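SorB (Sorangium cellulosum, PDB 6B2V) is a trans-acyltransferase polyketide synthase of the sorangicin pathway whose module-nine pyran synthase domain, a dehydratase-related double hotdog, probably forms a pyran ring. Local coordinates at residues R27-H32 and E201-D206. Sequence-based numbering, arbitrary orientation.
Sequences RHPLVH and EAFLLD
CG of Pro-29 stands over one face of the Phe-203 ring where the predicted N- and C-terminal hotdog folds of this dehydratase-like domain touch, a loop ahead of strand 33-35 against the loop that leads into helix 207-225. A type I beta turn from His-28 to Val-31 presents His-28, Pro-29 and Leu-30 as the sides of a hollow, and the Phe-203 ring is the bump that fills it. CG of Pro-29 lies 4.0 Å from the centroid of the Phe-203 ring and 20° off the normal, which meets the geometry of a CH-pi contact. The same ring is met at its rim by Leu-30, whose CG lies 3.9 Å from CE1 of Phe-203. Phe-203 has CG anti to its carbonyl carbon, which sends the ring into this hollow. The imidazole of His-28 approaches obliquely: the two ring planes are 89° apart, and CE1 of His-28 is 4.0 Å from CD1 of Phe-203.

Ala-202 supplies a second bump, with a shorter side chain. Its methyl fits in the corner between Pro-29 and Arg-27, with CB of Ala-202 3.7 Å from CD of Pro-29 and also over one face of the Arg-27 guanidinium. Asp-200 holds that guanidinium by a salt bridge and also accepts a hydrogen bond from the backbone N of Ala-202, so OD1 of Asp-200 ties the arginine wall to the backbone of the residue that packs against it.

No hydrogen bond runs directly between the two segments; Glu-69 of helix 64-77 links them instead, bonding to NE2 of His-28 and to the backbone N of Leu-204 and Leu-205. The other imidazole nitrogen is also occupied, which helps fix the ring's rotation: N of Leu-30 donates to ND1 of His-28 over 3.0 Å, with an N-H...N angle of 161° and from a direction tilted out of the ring plane.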
ATOM      1  N   ARG A  27      -0.985 -18.553 -10.803  1.00 31.02           N
ATOM      2  CA  ARG A  27      -1.295 -18.543  -9.396  1.00 35.29           C
ATOM      3  C   ARG A  27      -0.987 -17.229  -8.671  1.00 35.34           C
ATOM      4  O   ARG A  27       0.035 -16.682  -8.862  1.00 33.93           O
ATOM      5  CB  ARG A  27      -0.488 -19.667  -8.752  1.00 36.85           C
ATOM      6  CG  ARG A  27      -0.556 -19.757  -7.248  1.00 40.10           C
ATOM      7  CD  ARG A  27       0.522 -20.658  -6.649  1.00 40.71           C
ATOM      8  NE  ARG A  27       1.848 -20.066  -6.517  1.00 45.22           N
ATOM      9  CZ  ARG A  27       2.233 -19.219  -5.564  1.00 41.83           C
ATOM     10  NH1 ARG A  27       1.389 -18.769  -4.662  1.00 38.93           N
ATOM     11  NH2 ARG A  27       3.481 -18.814  -5.537  1.00 37.80           N
ATOM     12  N   HIS A  28      -1.906 -16.742  -7.867  1.00 29.17           N
ATOM     13  CA  HIS A  28      -1.640 -15.581  -7.061  1.00 26.12           C
ATOM     14  C   HIS A  28      -2.356 -15.760  -5.751  1.00 25.28           C
ATOM     15  O   HIS A  28      -3.479 -16.128  -5.753  1.00 25.41           O
ATOM     16  CB  HIS A  28      -2.071 -14.340  -7.787  1.00 24.33           C
ATOM     17  CG  HIS A  28      -1.636 -13.087  -7.115  1.00 22.09           C
ATOM     18  ND1 HIS A  28      -2.300 -12.561  -6.045  1.00 18.89           N
ATOM     19  CD2 HIS A  28      -0.604 -12.258  -7.356  1.00 19.66           C
ATOM     20  CE1 HIS A  28      -1.689 -11.475  -5.637  1.00 18.72           C
ATOM     21  NE2 HIS A  28      -0.661 -11.264  -6.424  1.00 19.84           N
ATOM     22  N   PRO A  29      -1.761 -15.397  -4.639  1.00 21.25           N
ATOM     23  CA  PRO A  29      -2.394 -15.617  -3.343  1.00 21.45           C
ATOM     24  C   PRO A  29      -3.729 -14.895  -3.163  1.00 19.74           C
ATOM     25  O   PRO A  29      -4.495 -15.265  -2.347  1.00 21.53           O
ATOM     26  CB  PRO A  29      -1.384 -15.058  -2.362  1.00 26.52           C
ATOM     27  CG  PRO A  29      -0.094 -15.213  -3.065  1.00 25.38           C
ATOM     28  CD  PRO A  29      -0.377 -14.929  -4.479  1.00 21.95           C
ATOM     29  N   LEU A  30      -3.908 -13.822  -3.887  1.00 20.77           N
ATOM     30  CA  LEU A  30      -5.122 -13.028  -3.731  1.00 19.20           C
ATOM     31  C   LEU A  30      -6.162 -13.150  -4.825  1.00 19.18           C
ATOM     32  O   LEU A  30      -7.172 -12.546  -4.748  1.00 21.34           O
ATOM     33  CB  LEU A  30      -4.782 -11.557  -3.471  1.00 18.86           C
ATOM     34  CG  LEU A  30      -3.690 -11.259  -2.454  1.00 17.16           C
ATOM     35  CD1 LEU A  30      -3.406  -9.783  -2.480  1.00 17.03           C
ATOM     36  CD2 LEU A  30      -4.056 -11.697  -1.054  1.00 18.81           C
ATOM     37  N   VAL A  31      -5.859 -13.864  -5.879  1.00 20.23           N
ATOM     38  CA  VAL A  31      -6.787 -14.056  -6.951  1.00 20.64           C
ATOM     39  C   VAL A  31      -6.861 -15.523  -7.298  1.00 22.50           C
ATOM     40  O   VAL A  31      -5.989 -16.019  -7.889  1.00 25.71           O
ATOM     41  CB  VAL A  31      -6.310 -13.307  -8.181  1.00 22.81           C
ATOM     42  CG1 VAL A  31      -7.262 -13.516  -9.318  1.00 22.83           C
ATOM     43  CG2 VAL A  31      -6.163 -11.846  -7.866  1.00 22.14           C
ATOM     44  N   HIS A  32      -7.926 -16.189  -6.896  1.00 23.09           N
ATOM     45  CA  HIS A  32      -8.054 -17.611  -7.147  1.00 23.47           C
ATOM     46  C   HIS A  32      -8.834 -18.065  -8.372  1.00 26.49           C
ATOM     47  O   HIS A  32      -8.524 -19.067  -8.934  1.00 26.78           O
ATOM     48  CB  HIS A  32      -8.600 -18.297  -5.916  1.00 22.92           C
ATOM     49  CG  HIS A  32      -7.834 -18.019  -4.669  1.00 24.88           C
ATOM     50  ND1 HIS A  32      -8.324 -18.280  -3.420  1.00 26.57           N
ATOM     51  CD2 HIS A  32      -6.598 -17.520  -4.486  1.00 27.02           C
ATOM     52  CE1 HIS A  32      -7.431 -17.940  -2.520  1.00 29.57           C
ATOM     53  NE2 HIS A  32      -6.371 -17.472  -3.143  1.00 25.63           N
ATOM     54  N   GLU A 201       6.745 -15.340  -4.077  1.00 27.29           N
ATOM     55  CA  GLU A 201       7.205 -14.578  -5.238  1.00 27.04           C
ATOM     56  C   GLU A 201       6.114 -14.262  -6.244  1.00 25.22           C
ATOM     57  O   GLU A 201       6.315 -13.605  -7.196  1.00 23.70           O
ATOM     58  CB  GLU A 201       8.483 -15.151  -5.877  1.00 31.61           C
ATOM     59  CG  GLU A 201       9.643 -15.102  -4.894  1.00 31.16           C
ATOM     60  CD  GLU A 201      10.918 -15.701  -5.442  1.00 32.62           C
ATOM     61  OE1 GLU A 201      11.544 -16.453  -4.665  1.00 38.11           O
ATOM     62  OE2 GLU A 201      11.227 -15.427  -6.583  1.00 26.49           O
ATOM     63  N   ALA A 202       4.927 -14.788  -5.992  1.00 19.26           N
ATOM     64  CA  ALA A 202       3.777 -14.458  -6.818  1.00 21.09           C
ATOM     65  C   ALA A 202       3.332 -13.006  -6.632  1.00 20.15           C
ATOM     66  O   ALA A 202       2.783 -12.373  -7.511  1.00 19.80           O
ATOM     67  CB  ALA A 202       2.633 -15.394  -6.560  1.00 22.91           C
ATOM     68  N   PHE A 203       3.593 -12.495  -5.449  1.00 24.40           N
ATOM     69  CA  PHE A 203       3.259 -11.114  -5.163  1.00 19.20           C
ATOM     70  C   PHE A 203       4.169 -10.129  -5.902  1.00 20.32           C
ATOM     71  O   PHE A 203       5.333 -10.384  -5.968  1.00 23.33           O
ATOM     72  CB  PHE A 203       3.475 -10.812  -3.682  1.00 17.57           C
ATOM     73  CG  PHE A 203       2.430 -11.334  -2.741  1.00 17.02           C
ATOM     74  CD1 PHE A 203       1.122 -10.961  -2.828  1.00 20.03           C
ATOM     75  CD2 PHE A 203       2.786 -12.113  -1.693  1.00 19.91           C
ATOM     76  CE1 PHE A 203       0.200 -11.402  -1.921  1.00 30.07           C
ATOM     77  CE2 PHE A 203       1.879 -12.574  -0.794  1.00 27.65           C
ATOM     78  CZ  PHE A 203       0.577 -12.212  -0.911  1.00 32.26           C
ATOM     79  N   LEU A 204       3.645  -9.081  -6.505  1.00 15.06           N
ATOM     80  CA  LEU A 204       4.494  -8.042  -7.028  1.00 16.75           C
ATOM     81  C   LEU A 204       4.845  -7.203  -5.789  1.00 20.44           C
ATOM     82  O   LEU A 204       5.995  -7.075  -5.431  1.00 19.23           O
ATOM     83  CB  LEU A 204       3.829  -7.221  -8.073  1.00 16.42           C
ATOM     84  CG  LEU A 204       4.630  -6.047  -8.610  1.00 21.25           C
ATOM     85  CD1 LEU A 204       6.062  -6.394  -8.939  1.00 29.14           C
ATOM     86  CD2 LEU A 204       3.956  -5.462  -9.814  1.00 24.89           C
ATOM     87  N   LEU A 205       3.817  -6.722  -5.105  1.00 16.60           N
ATOM     88  CA  LEU A 205       4.008  -6.067  -3.820  1.00 16.72           C
ATOM     89  C   LEU A 205       3.432  -6.947  -2.686  1.00 16.97           C
ATOM     90  O   LEU A 205       2.274  -6.946  -2.480  1.00 16.74           O
ATOM     91  CB  LEU A 205       3.333  -4.711  -3.774  1.00 15.21           C
ATOM     92  CG  LEU A 205       3.571  -3.853  -2.533  1.00 14.17           C
ATOM     93  CD1 LEU A 205       5.047  -3.599  -2.285  1.00 16.34           C
ATOM     94  CD2 LEU A 205       2.828  -2.559  -2.657  1.00 17.01           C
ATOM     95  N   ASP A 206       4.298  -7.641  -1.967  1.00 15.98           N
ATOM     96  CA  ASP A 206       3.940  -8.422  -0.819  1.00 17.61           C
ATOM     97  C   ASP A 206       3.412  -7.423   0.208  1.00 18.21           C
ATOM     98  O   ASP A 206       3.963  -6.417   0.413  1.00 14.77           O
ATOM     99  CB  ASP A 206       5.210  -9.104  -0.219  1.00 21.02           C
ATOM    100  CG  ASP A 206       4.930 -10.082   0.940  1.00 24.16           C
ATOM    101  OD1 ASP A 206       4.393  -9.784   1.999  1.00 30.70           O
ATOM    102  OD2 ASP A 206       5.320 -11.198   0.849  1.00 35.96           O
TER